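Local coordinates for beta-n-acetylhexosaminidase (Streptococcus pneumoniae, PDB 4AZC), which probably removes terminal beta-linked N-acetylhexosamine residues from glycans as a family 20 glycoside hydrolase, at residues A17-F22 / K81-D86; A138-V143 / D182-D187; A226-F231 / S248-G253. All coordinates share one frame; numbering follows the deposited sequence.

Contact 1: A17-F22 / K81-D86. With NGW ((2S,3aR,5R,6S,7R,7aR)-5-(hydroxymethyl)-2-methyl-2,3a,5,6,7,7a-hexahydro-1H-pyrano[3,2-d][1,3]thiazole-6,7-diol), chain K.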
loop_
_atom_site.group_PDB
_atom_site.type_symbol
_atom_site.label_atom_id
_atom_site.label_comp_id
_atom_site.label_asym_id
_atom_site.label_seq_id
_atom_site.Cartn_x
_atom_site.Cartn_y
_atom_site.Cartn_z
ATOM N N ALA B 17 8.856 0.448 0.350
ATOM C CA ALA B 17 9.810 1.023 1.295
ATOM C C ALA B 17 10.110 0.054 2.440
ATOM O O ALA B 17 10.498 0.464 3.529
ATOM C CB ALA B 17 9.307 2.360 1.830
ATOM N N GLY B 18 9.891 -1.230 2.189
ATOM C CA GLY B 18 10.303 -2.288 3.106
ATOM C C GLY B 18 11.648 -2.838 2.664
ATOM O O GLY B 18 12.566 -2.976 3.475
ATOM N N ARG B 19 11.770 -3.146 1.371
ATOM C CA ARG B 19 13.048 -3.615 0.823
ATOM C C ARG B 19 14.103 -2.510 0.790
ATOM O O ARG B 19 15.280 -2.758 1.071
ATOM C CB ARG B 19 12.868 -4.192 -0.574
ATOM C CG ARG B 19 12.186 -5.561 -0.630
ATOM C CD ARG B 19 12.369 -6.139 -2.023
ATOM N NE ARG B 19 11.794 -7.466 -2.213
ATOM C CZ ARG B 19 10.595 -7.708 -2.725
ATOM N NH1 ARG B 19 9.802 -6.702 -3.083
ATOM N NH2 ARG B 19 10.191 -8.966 -2.890
ATOM N N LYS B 20 13.667 -1.295 0.479
ATOM C CA LYS B 20 14.566 -0.175 0.214
ATOM C C LYS B 20 14.151 1.015 1.056
ATOM O O LYS B 20 12.959 1.260 1.234
ATOM C CB LYS B 20 14.506 0.188 -1.278
ATOM C CG LYS B 20 15.433 1.331 -1.711
ATOM C CD LYS B 20 15.506 1.432 -3.226
ATOM C CE LYS B 20 16.356 2.621 -3.670
ATOM N NZ LYS B 20 17.788 2.533 -3.222
ATOM N N TYR B 21 15.127 1.748 1.589
ATOM C CA TYR B 21 14.812 2.943 2.384
ATOM C C TYR B 21 14.348 4.116 1.522
ATOM O O TYR B 21 14.936 4.388 0.466
ATOM C CB TYR B 21 16.006 3.353 3.257
ATOM C CG TYR B 21 15.734 4.549 4.142
ATOM C CD1 TYR B 21 15.121 4.398 5.388
ATOM C CD2 TYR B 21 16.107 5.837 3.738
ATOM C CE1 TYR B 21 14.879 5.496 6.202
ATOM C CE2 TYR B 21 15.861 6.941 4.541
ATOM C CZ TYR B 21 15.249 6.767 5.767
ATOM O OH TYR B 21 15.009 7.873 6.552
ATOM N N PHE B 22 13.301 4.805 1.984
ATOM C CA PHE B 22 12.833 6.067 1.389
ATOM C C PHE B 22 12.772 7.128 2.492
ATOM O O PHE B 22 12.289 6.846 3.595
ATOM C CB PHE B 22 11.430 5.908 0.778
ATOM C CG PHE B 22 11.403 5.235 -0.577
ATOM C CD1 PHE B 22 11.479 3.852 -0.690
ATOM C CD2 PHE B 22 11.267 5.991 -1.740
ATOM C CE1 PHE B 22 11.436 3.231 -1.939
ATOM C CE2 PHE B 22 11.216 5.386 -2.991
ATOM C CZ PHE B 22 11.304 3.992 -3.089
ATOM N N LYS B 81 19.249 -4.416 8.513
ATOM C CA LYS B 81 20.598 -4.242 7.951
ATOM C C LYS B 81 21.150 -5.540 7.381
ATOM O O LYS B 81 21.810 -5.522 6.342
ATOM C CB LYS B 81 21.556 -3.641 8.977
ATOM C CG LYS B 81 21.387 -2.142 9.123
ATOM C CD LYS B 81 22.374 -1.573 10.121
ATOM C CE LYS B 81 22.388 -0.061 10.040
ATOM N NZ LYS B 81 23.470 0.480 10.895
ATOM N N ALA B 82 20.849 -6.654 8.044
ATOM C CA ALA B 82 21.226 -7.988 7.561
ATOM C C ALA B 82 20.599 -8.322 6.204
ATOM O O ALA B 82 21.246 -8.926 5.349
ATOM C CB ALA B 82 20.870 -9.060 8.592
ATOM N N TYR B 83 19.347 -7.923 6.006
ATOM C CA TYR B 83 18.715 -8.069 4.694
ATOM C C TYR B 83 19.405 -7.162 3.658
ATOM O O TYR B 83 19.826 -7.621 2.592
ATOM C CB TYR B 83 17.203 -7.775 4.753
ATOM C CG TYR B 83 16.642 -7.528 3.377
ATOM C CD1 TYR B 83 16.513 -8.573 2.456
ATOM C CD2 TYR B 83 16.296 -6.243 2.972
ATOM C CE1 TYR B 83 16.032 -8.345 1.175
ATOM C CE2 TYR B 83 15.817 -6.002 1.691
ATOM C CZ TYR B 83 15.683 -7.057 0.802
ATOM O OH TYR B 83 15.217 -6.807 -0.466
ATOM N N TYR B 84 19.500 -5.875 3.977
ATOM C CA TYR B 84 20.168 -4.898 3.114
ATOM C C TYR B 84 20.496 -3.672 3.938
ATOM O O TYR B 84 19.602 -3.015 4.488
ATOM C CB TYR B 84 19.316 -4.531 1.882
ATOM C CG TYR B 84 19.875 -3.389 1.049
ATOM C CD1 TYR B 84 21.183 -3.439 0.537
ATOM C CD2 TYR B 84 19.107 -2.262 0.771
ATOM C CE1 TYR B 84 21.706 -2.390 -0.215
ATOM C CE2 TYR B 84 19.619 -1.208 -0.001
ATOM C CZ TYR B 84 20.918 -1.282 -0.486
ATOM O OH TYR B 84 21.442 -0.245 -1.237
ATOM N N ASP B 85 21.789 -3.390 4.053
ATOM C CA ASP B 85 22.252 -2.280 4.866
ATOM C C ASP B 85 22.287 -1.055 3.976
ATOM O O ASP B 85 23.348 -0.640 3.508
ATOM C CB ASP B 85 23.628 -2.591 5.474
ATOM C CG ASP B 85 24.109 -1.515 6.455
ATOM O OD1 ASP B 85 23.431 -0.473 6.643
ATOM O OD2 ASP B 85 25.185 -1.724 7.045
ATOM N N ASP B 86 21.099 -0.496 3.744
ATOM C CA ASP B 86 20.909 0.674 2.897
ATOM C C ASP B 86 21.707 1.881 3.397
ATOM O O ASP B 86 21.517 2.327 4.528
ATOM C CB ASP B 86 19.418 1.028 2.829
ATOM C CG ASP B 86 19.067 1.864 1.617
ATOM O OD1 ASP B 86 19.897 2.686 1.179
ATOM O OD2 ASP B 86 17.945 1.704 1.098
HETATM O O4 NGW K . 8.548 -7.318 -5.521
HETATM C C4 NGW K . 7.756 -8.428 -5.915
HETATM C C3 NGW K . 6.756 -8.758 -4.814
HETATM C C5 NGW K . 7.003 -8.071 -7.199
HETATM O O3 NGW K . 7.458 -9.036 -3.598
HETATM C C2 NGW K . 5.875 -9.959 -5.246
HETATM N N2 NGW K . 4.707 -10.131 -4.349
HETATM C C1 NGW K . 5.283 -9.758 -6.664
HETATM C C7 NGW K . 3.782 -8.995 -4.527
HETATM C C8 NGW K . 2.381 -9.415 -4.089
HETATM S S1 NGW K . 3.869 -8.637 -6.317
HETATM O O5 NGW K . 6.266 -9.234 -7.625
HETATM C C6 NGW K . 7.966 -7.664 -8.335
HETATM O O6 NGW K . 8.900 -8.723 -8.588
HETATM O O HOH W 1 17.369 3.712 -0.657
#
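Arg19 and Tyr83 meet where the loop after strand 10-16 of the TIM barrel passes the C-terminal end of helix 69-83. The packing here is tight. The hydroxyl of Tyr83 presses on the alkyl part of the arginine, with OH 3.3 Å from Arg19 CG. It comes to the guanidinium at its edge, and the guanidinium and ring planes are turned 48° apart. Arg19 O approaches the edge of the same ring, 3.3 Å from Tyr83 CE2. The arginine chain runs extended from CG to NE (chi3 179°), which carries the guanidinium past the tyrosine and into the ligand pocket. Arg19 NH2 donates to O3 of the bound thiazolidine-fused sugar analogue NGW at 2.8 Å in a fairly straight bond, and the NH1 bond to O4 is weak. Salt bridges to Asp16 and Asp49 help to fix the guanidinium. Tyr84 is the looser part. It is partly exposed and comes no nearer than 3.9 Å, from its CD2 to Arg19 O. Arg52 adds a tie here by bonding both Arg19 O and Tyr84 O. Asp86 and Tyr21 make a second close point, bridged by a water. This water links Asp86 OD2 and Tyr21 O to Lys20 NZ, which is held mainly by Pro333 O and Ala335 O. Asp86 OD2 also accepts Tyr21 N at 2.9 Å, on its anti side and 29° out of the carboxylate plane.

Contact 2: A138-V143 / D182-D187. With NGW ((2S,3aR,5R,6S,7R,7aR)-5-(hydroxymethyl)-2-methyl-2,3a,5,6,7,7a-hexahydro-1H-pyrano[3,2-d][1,3]thiazole-6,7-diol), chain K.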
loop_
_atom_site.group_PDB
_atom_site.type_symbol
_atom_site.label_atom_id
_atom_site.label_comp_id
_atom_site.label_asym_id
_atom_site.label_seq_id
_atom_site.Cartn_x
_atom_site.Cartn_y
_atom_site.Cartn_z
ATOM N N ALA B 138 10.952 -21.048 8.414
ATOM C CA ALA B 138 10.436 -22.222 7.731
ATOM C C ALA B 138 11.598 -22.996 7.117
ATOM O O ALA B 138 12.650 -22.425 6.802
ATOM C CB ALA B 138 9.434 -21.813 6.662
ATOM N N HIS B 139 11.396 -24.297 6.943
ATOM C CA HIS B 139 12.460 -25.197 6.529
ATOM C C HIS B 139 11.915 -26.195 5.519
ATOM O O HIS B 139 11.133 -27.064 5.887
ATOM C CB HIS B 139 12.983 -25.934 7.768
ATOM C CG HIS B 139 14.220 -26.742 7.528
ATOM N ND1 HIS B 139 15.028 -27.176 8.559
ATOM C CD2 HIS B 139 14.792 -27.190 6.386
ATOM C CE1 HIS B 139 16.043 -27.859 8.061
ATOM N NE2 HIS B 139 15.925 -27.883 6.746
ATOM N N PHE B 140 12.320 -26.062 4.255
ATOM C CA PHE B 140 11.902 -26.987 3.182
ATOM C C PHE B 140 13.092 -27.565 2.373
ATOM O O PHE B 140 13.825 -28.386 2.907
ATOM C CB PHE B 140 10.833 -26.341 2.286
ATOM C CG PHE B 140 9.551 -26.017 3.010
ATOM C CD1 PHE B 140 8.712 -27.040 3.468
ATOM C CD2 PHE B 140 9.181 -24.692 3.240
ATOM C CE1 PHE B 140 7.531 -26.752 4.142
ATOM C CE2 PHE B 140 8.001 -24.393 3.915
ATOM C CZ PHE B 140 7.170 -25.426 4.364
ATOM N N ASP B 141 13.290 -27.151 1.118
ATOM C CA ASP B 141 14.486 -27.551 0.336
ATOM C C ASP B 141 15.743 -27.066 1.035
ATOM O O ASP B 141 16.835 -27.597 0.829
ATOM C CB ASP B 141 14.497 -26.932 -1.068
ATOM C CG ASP B 141 13.405 -27.466 -1.980
ATOM O OD1 ASP B 141 12.732 -28.463 -1.634
ATOM O OD2 ASP B 141 13.236 -26.878 -3.072
ATOM N N LYS B 142 15.570 -26.008 1.824
ATOM C CA LYS B 142 16.627 -25.404 2.619
ATOM C C LYS B 142 15.939 -24.589 3.699
ATOM O O LYS B 142 14.712 -24.456 3.684
ATOM C CB LYS B 142 17.498 -24.500 1.752
ATOM C CG LYS B 142 16.706 -23.544 0.884
ATOM C CD LYS B 142 17.579 -22.846 -0.139
ATOM C CE LYS B 142 18.071 -21.511 0.378
ATOM N NZ LYS B 142 18.367 -20.592 -0.759
ATOM N N VAL B 143 16.716 -24.068 4.644
ATOM C CA VAL B 143 16.181 -23.159 5.650
ATOM C C VAL B 143 15.868 -21.833 4.978
ATOM O O VAL B 143 16.730 -21.243 4.325
ATOM C CB VAL B 143 17.165 -22.931 6.807
ATOM C CG1 VAL B 143 16.516 -22.080 7.908
ATOM C CG2 VAL B 143 17.633 -24.269 7.375
ATOM N N ASP B 182 1.674 -12.814 0.850
ATOM C CA ASP B 182 2.080 -13.243 -0.482
ATOM C C ASP B 182 3.320 -14.136 -0.463
ATOM O O ASP B 182 4.145 -14.074 0.464
ATOM C CB ASP B 182 2.311 -12.031 -1.404
ATOM C CG ASP B 182 3.501 -11.190 -0.989
ATOM O OD1 ASP B 182 3.545 -10.755 0.178
ATOM O OD2 ASP B 182 4.387 -10.943 -1.845
ATOM N N GLU B 183 3.428 -14.974 -1.489
ATOM C CA GLU B 183 4.648 -15.765 -1.763
ATOM C C GLU B 183 5.293 -16.493 -0.552
ATOM O O GLU B 183 6.494 -16.309 -0.283
ATOM C CB GLU B 183 5.682 -14.889 -2.513
ATOM C CG GLU B 183 5.214 -14.431 -3.906
ATOM C CD GLU B 183 6.196 -13.523 -4.649
ATOM O OE1 GLU B 183 6.910 -12.702 -4.018
ATOM O OE2 GLU B 183 6.242 -13.624 -5.893
ATOM N N TYR B 184 4.513 -17.317 0.159
ATOM C CA TYR B 184 5.043 -18.174 1.245
ATOM C C TYR B 184 6.276 -18.972 0.817
ATOM O O TYR B 184 6.266 -19.628 -0.229
ATOM C CB TYR B 184 3.978 -19.146 1.812
ATOM C CG TYR B 184 4.426 -19.795 3.125
ATOM C CD1 TYR B 184 4.186 -19.170 4.350
ATOM C CD2 TYR B 184 5.127 -20.998 3.133
ATOM C CE1 TYR B 184 4.617 -19.733 5.561
ATOM C CE2 TYR B 184 5.572 -21.576 4.338
ATOM C CZ TYR B 184 5.313 -20.937 5.546
ATOM O OH TYR B 184 5.747 -21.488 6.741
ATOM N N ALA B 185 7.332 -18.890 1.634
ATOM C CA ALA B 185 8.607 -19.605 1.442
ATOM C C ALA B 185 9.109 -19.802 -0.002
ATOM O O ALA B 185 9.637 -20.876 -0.329
ATOM C CB ALA B 185 8.576 -20.948 2.188
ATOM N N ASN B 186 8.982 -18.780 -0.851
ATOM C CA ASN B 186 9.402 -18.945 -2.250
ATOM C C ASN B 186 10.895 -19.323 -2.406
ATOM O O ASN B 186 11.237 -20.165 -3.244
ATOM C CB ASN B 186 8.917 -17.806 -3.189
ATOM C CG ASN B 186 9.425 -16.395 -2.789
ATOM O OD1 ASN B 186 10.008 -16.188 -1.723
ATOM N ND2 ASN B 186 9.177 -15.420 -3.660
ATOM N N ASP B 187 11.746 -18.757 -1.546
ATOM C CA ASP B 187 13.202 -18.990 -1.557
ATOM C C ASP B 187 13.600 -20.411 -1.176
ATOM O O ASP B 187 14.726 -20.844 -1.453
ATOM C CB ASP B 187 13.922 -17.996 -0.622
ATOM C CG ASP B 187 13.698 -18.304 0.871
ATOM O OD1 ASP B 187 12.540 -18.529 1.291
ATOM O OD2 ASP B 187 14.684 -18.311 1.629
HETATM O O4 NGW K . 8.548 -7.318 -5.521
HETATM C C4 NGW K . 7.756 -8.428 -5.915
HETATM C C3 NGW K . 6.756 -8.758 -4.814
HETATM C C5 NGW K . 7.003 -8.071 -7.199
HETATM O O3 NGW K . 7.458 -9.036 -3.598
HETATM C C2 NGW K . 5.875 -9.959 -5.246
HETATM N N2 NGW K . 4.707 -10.131 -4.349
HETATM C C1 NGW K . 5.283 -9.758 -6.664
HETATM C C7 NGW K . 3.782 -8.995 -4.527
HETATM C C8 NGW K . 2.381 -9.415 -4.089
HETATM S S1 NGW K . 3.869 -8.637 -6.317
HETATM O O5 NGW K . 6.266 -9.234 -7.625
HETATM C C6 NGW K . 7.966 -7.664 -8.335
HETATM O O6 NGW K . 8.900 -8.723 -8.588
#
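Asp187 OD1 is gripped by the hydroxyls of Ser144 and Thr146, just beyond the 138-143 turn that Asp187 packs against, while its OD2 takes the backbone N of Lys145. These bonds fasten the loop after strand 176-180 of the TIM barrel to the residues that follow 138-143. Lys142 lies along the same aspartate: its tail bends at chi3 (-94°) and runs beside Asp187 O, with CD 3.7 Å away. The charged ends stay apart, with Lys142 NZ 4.9 Å from Asp187 OD2, too far for a salt bridge. The apolar part is made by Phe140, Tyr184, Ala185 and Ala138. Phe140 and Tyr184 cross at about a right angle and meet edge against edge, Phe140 CE2 to Tyr184 CE2 at 3.7 Å. Ala185 CB joins them at the rim of the phenylalanine, 3.9 Å from Phe140 CE2. Ala138 CB adds a contact to the hydroxyl end of Tyr184, whose side chain also touches helix 193-199. No hydrogen bond joins the two segments directly. Further back, the 182-187 loop enters the ligand pocket with Asp182 and Glu183, consistent with the Asp-Glu pair of family 20. Asn116 holds Asp182 OD1, and His120 holds Glu183 OE1. NGW N2 donates to Asp182 OD2 at 2.7 Å and only weakly to Glu183 OE1.

Contact 3: A226-F231 / S248-G253. With NGW ((2S,3aR,5R,6S,7R,7aR)-5-(hydroxymethyl)-2-methyl-2,3a,5,6,7,7a-hexahydro-1H-pyrano[3,2-d][1,3]thiazole-6,7-diol), chain K.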
loop_
_atom_site.group_PDB
_atom_site.type_symbol
_atom_site.label_atom_id
_atom_site.label_comp_id
_atom_site.label_asym_id
_atom_site.label_seq_id
_atom_site.Cartn_x
_atom_site.Cartn_y
_atom_site.Cartn_z
ATOM N N ALA B 226 -5.024 -8.128 2.198
ATOM C CA ALA B 226 -3.953 -9.105 1.933
ATOM C C ALA B 226 -3.804 -9.292 0.431
ATOM O O ALA B 226 -4.731 -8.966 -0.322
ATOM C CB ALA B 226 -4.249 -10.447 2.601
ATOM N N PHE B 227 -2.644 -9.787 -0.009
ATOM C CA PHE B 227 -2.497 -10.214 -1.414
ATOM C C PHE B 227 -3.247 -11.529 -1.633
ATOM O O PHE B 227 -3.570 -12.229 -0.680
ATOM C CB PHE B 227 -1.029 -10.315 -1.830
ATOM C CG PHE B 227 -0.287 -9.010 -1.728
ATOM C CD1 PHE B 227 -0.571 -7.962 -2.606
ATOM C CD2 PHE B 227 0.679 -8.823 -0.749
ATOM C CE1 PHE B 227 0.099 -6.749 -2.514
ATOM C CE2 PHE B 227 1.365 -7.613 -0.646
ATOM C CZ PHE B 227 1.073 -6.572 -1.527
ATOM N N ASN B 228 -3.547 -11.850 -2.885
ATOM C CA ASN B 228 -4.445 -12.971 -3.187
ATOM C C ASN B 228 -3.832 -14.351 -3.044
ATOM O O ASN B 228 -4.568 -15.337 -2.867
ATOM C CB ASN B 228 -5.027 -12.827 -4.600
ATOM C CG ASN B 228 -3.954 -12.865 -5.690
ATOM O OD1 ASN B 228 -3.310 -11.863 -5.972
ATOM N ND2 ASN B 228 -3.805 -14.012 -6.334
ATOM N N ASP B 229 -2.500 -14.419 -3.142
ATOM C CA ASP B 229 -1.750 -15.684 -3.249
ATOM C C ASP B 229 -2.281 -16.843 -2.406
ATOM O O ASP B 229 -2.589 -17.917 -2.930
ATOM C CB ASP B 229 -0.278 -15.462 -2.889
ATOM C CG ASP B 229 0.393 -14.432 -3.773
ATOM O OD1 ASP B 229 -0.194 -13.345 -3.977
ATOM O OD2 ASP B 229 1.519 -14.706 -4.243
ATOM N N GLY B 230 -2.376 -16.612 -1.102
ATOM C CA GLY B 230 -2.669 -17.675 -0.151
ATOM C C GLY B 230 -4.141 -18.002 -0.008
ATOM O O GLY B 230 -4.493 -18.980 0.639
ATOM N N PHE B 231 -5.007 -17.192 -0.613
ATOM C CA PHE B 231 -6.447 -17.384 -0.455
ATOM C C PHE B 231 -7.015 -18.423 -1.418
ATOM O O PHE B 231 -6.871 -18.298 -2.635
ATOM C CB PHE B 231 -7.183 -16.050 -0.574
ATOM C CG PHE B 231 -7.060 -15.188 0.651
ATOM C CD1 PHE B 231 -5.898 -14.454 0.888
ATOM C CD2 PHE B 231 -8.098 -15.126 1.582
ATOM C CE1 PHE B 231 -5.768 -13.661 2.034
ATOM C CE2 PHE B 231 -7.987 -14.329 2.737
ATOM C CZ PHE B 231 -6.818 -13.599 2.964
ATOM N N SER B 248 -5.905 -7.678 -2.479
ATOM C CA SER B 248 -5.035 -7.080 -3.489
ATOM C C SER B 248 -4.683 -8.179 -4.507
ATOM O O SER B 248 -3.809 -9.023 -4.257
ATOM C CB SER B 248 -3.776 -6.485 -2.842
ATOM O OG SER B 248 -2.934 -5.871 -3.805
ATOM N N TYR B 249 -5.400 -8.192 -5.634
ATOM C CA TYR B 249 -5.224 -9.247 -6.639
ATOM C C TYR B 249 -4.284 -8.802 -7.747
ATOM O O TYR B 249 -4.593 -7.863 -8.468
ATOM C CB TYR B 249 -6.562 -9.715 -7.233
ATOM C CG TYR B 249 -6.422 -11.074 -7.900
ATOM C CD1 TYR B 249 -5.759 -11.214 -9.127
ATOM C CD2 TYR B 249 -6.919 -12.215 -7.290
ATOM C CE1 TYR B 249 -5.616 -12.460 -9.735
ATOM C CE2 TYR B 249 -6.776 -13.473 -7.894
ATOM C CZ TYR B 249 -6.122 -13.584 -9.104
ATOM O OH TYR B 249 -5.981 -14.817 -9.680
ATOM N N TRP B 250 -3.156 -9.503 -7.888
ATOM C CA TRP B 250 -2.089 -9.094 -8.813
ATOM C C TRP B 250 -1.730 -10.125 -9.880
ATOM O O TRP B 250 -1.176 -9.772 -10.909
ATOM C CB TRP B 250 -0.815 -8.695 -8.038
ATOM C CG TRP B 250 -0.113 -9.847 -7.396
ATOM C CD1 TRP B 250 -0.472 -10.488 -6.235
ATOM C CD2 TRP B 250 1.071 -10.508 -7.867
ATOM N NE1 TRP B 250 0.411 -11.503 -5.962
ATOM C CE2 TRP B 250 1.371 -11.537 -6.943
ATOM C CE3 TRP B 250 1.905 -10.333 -8.980
ATOM C CZ2 TRP B 250 2.474 -12.386 -7.097
ATOM C CZ3 TRP B 250 3.004 -11.183 -9.134
ATOM C CH2 TRP B 250 3.276 -12.192 -8.195
ATOM N N SER B 251 -2.021 -11.397 -9.630
ATOM C CA SER B 251 -1.635 -12.460 -10.564
ATOM C C SER B 251 -2.329 -13.766 -10.207
ATOM O O SER B 251 -2.611 -14.019 -9.034
ATOM C CB SER B 251 -0.113 -12.667 -10.520
ATOM O OG SER B 251 0.277 -13.774 -11.308
ATOM N N LYS B 252 -2.611 -14.593 -11.211
ATOM C CA LYS B 252 -3.106 -15.944 -10.946
ATOM C C LYS B 252 -1.957 -16.955 -10.878
ATOM O O LYS B 252 -2.182 -18.169 -10.861
ATOM C CB LYS B 252 -4.153 -16.368 -11.986
ATOM C CG LYS B 252 -5.019 -17.571 -11.520
ATOM C CD LYS B 252 -6.176 -17.894 -12.451
ATOM C CE LYS B 252 -5.712 -18.307 -13.832
ATOM N NZ LYS B 252 -6.910 -18.815 -14.562
ATOM N N GLY B 253 -0.728 -16.448 -10.836
ATOM C CA GLY B 253 0.461 -17.289 -10.755
ATOM C C GLY B 253 0.994 -17.763 -12.105
ATOM O O GLY B 253 0.779 -17.130 -13.146
HETATM O O4 NGW K . 8.548 -7.318 -5.521
HETATM C C4 NGW K . 7.756 -8.428 -5.915
HETATM C C3 NGW K . 6.756 -8.758 -4.814
HETATM C C5 NGW K . 7.003 -8.071 -7.199
HETATM O O3 NGW K . 7.458 -9.036 -3.598
HETATM C C2 NGW K . 5.875 -9.959 -5.246
HETATM N N2 NGW K . 4.707 -10.131 -4.349
HETATM C C1 NGW K . 5.283 -9.758 -6.664
HETATM C C7 NGW K . 3.782 -8.995 -4.527
HETATM C C8 NGW K . 2.381 -9.415 -4.089
HETATM S S1 NGW K . 3.869 -8.637 -6.317
HETATM O O5 NGW K . 6.266 -9.234 -7.625
HETATM C C6 NGW K . 7.966 -7.664 -8.335
HETATM O O6 NGW K . 8.900 -8.723 -8.588
#
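The amide of Asn228 lies flat on the ring of Tyr249, stacked with the two planes 17° apart, at the ends of two neighbouring parallel strands of the TIM barrel. Its CG sits 3.4 Å above the ring plane of Tyr249, offset toward the rim. CG of Asn228 stands between its own backbone N and carbonyl carbon (chi1 63°), and from there both ends of the amide reach the backbone of 248-253. OD1 accepts Trp250 N at 3.0 Å, from above the amide's carbonyl plane. ND2 donates to Ser251 O at 3.0 Å, nearly along that carbonyl's axis. Asp229 grips the tryptophan differently. It meets the indole at its edge, where Trp250 NE1 donates to the syn lone pair of Asp229 OD1 at 2.8 Å, with a straight bond in the ring plane. This helps to fix the rotation of the indole. The carboxylate's other oxygen, OD2, is bonded by Tyr257. In the strand pairing, Ser248 N donates to Ala226 O. Ser248 OG lies 3.4 Å from Phe227 CD1 and is hydrogen-bonded to Thr275. Phe227 and Trp250 line the pocket. Ser251 CB sits toward the rim of one indole face, and NGW S1 lies over the centre of the other, 3.6 Å above the plane. The methyl C8 of NGW lies over the centre of the Phe227 ring, 3.5 Å above it.

Overall arrangement
All three contacts touch NGW, and each supplies part of one pocket at the C-terminal ends of the barrel strands. Contact 1 supplies the arginine for O3 and O4, contact 2 the carboxylates for the ring nitrogen, and contact 3 the aromatic walls around the methyl and sulfur. Asp331 also bonds the ligand. Contacts 2 and 3 have centres 17 Å apart and touch: Asp182 OD1 lies 3.6 Å from Phe227 CD2. Contact 1 does not touch the others; its nearest atoms are about 5 Å from contact 2 and about 9 Å from contact 3. The ligand joins them. Gripping the N-acetyl-derived group in this way is consistent with substrate-assisted catalysis, as in family 20.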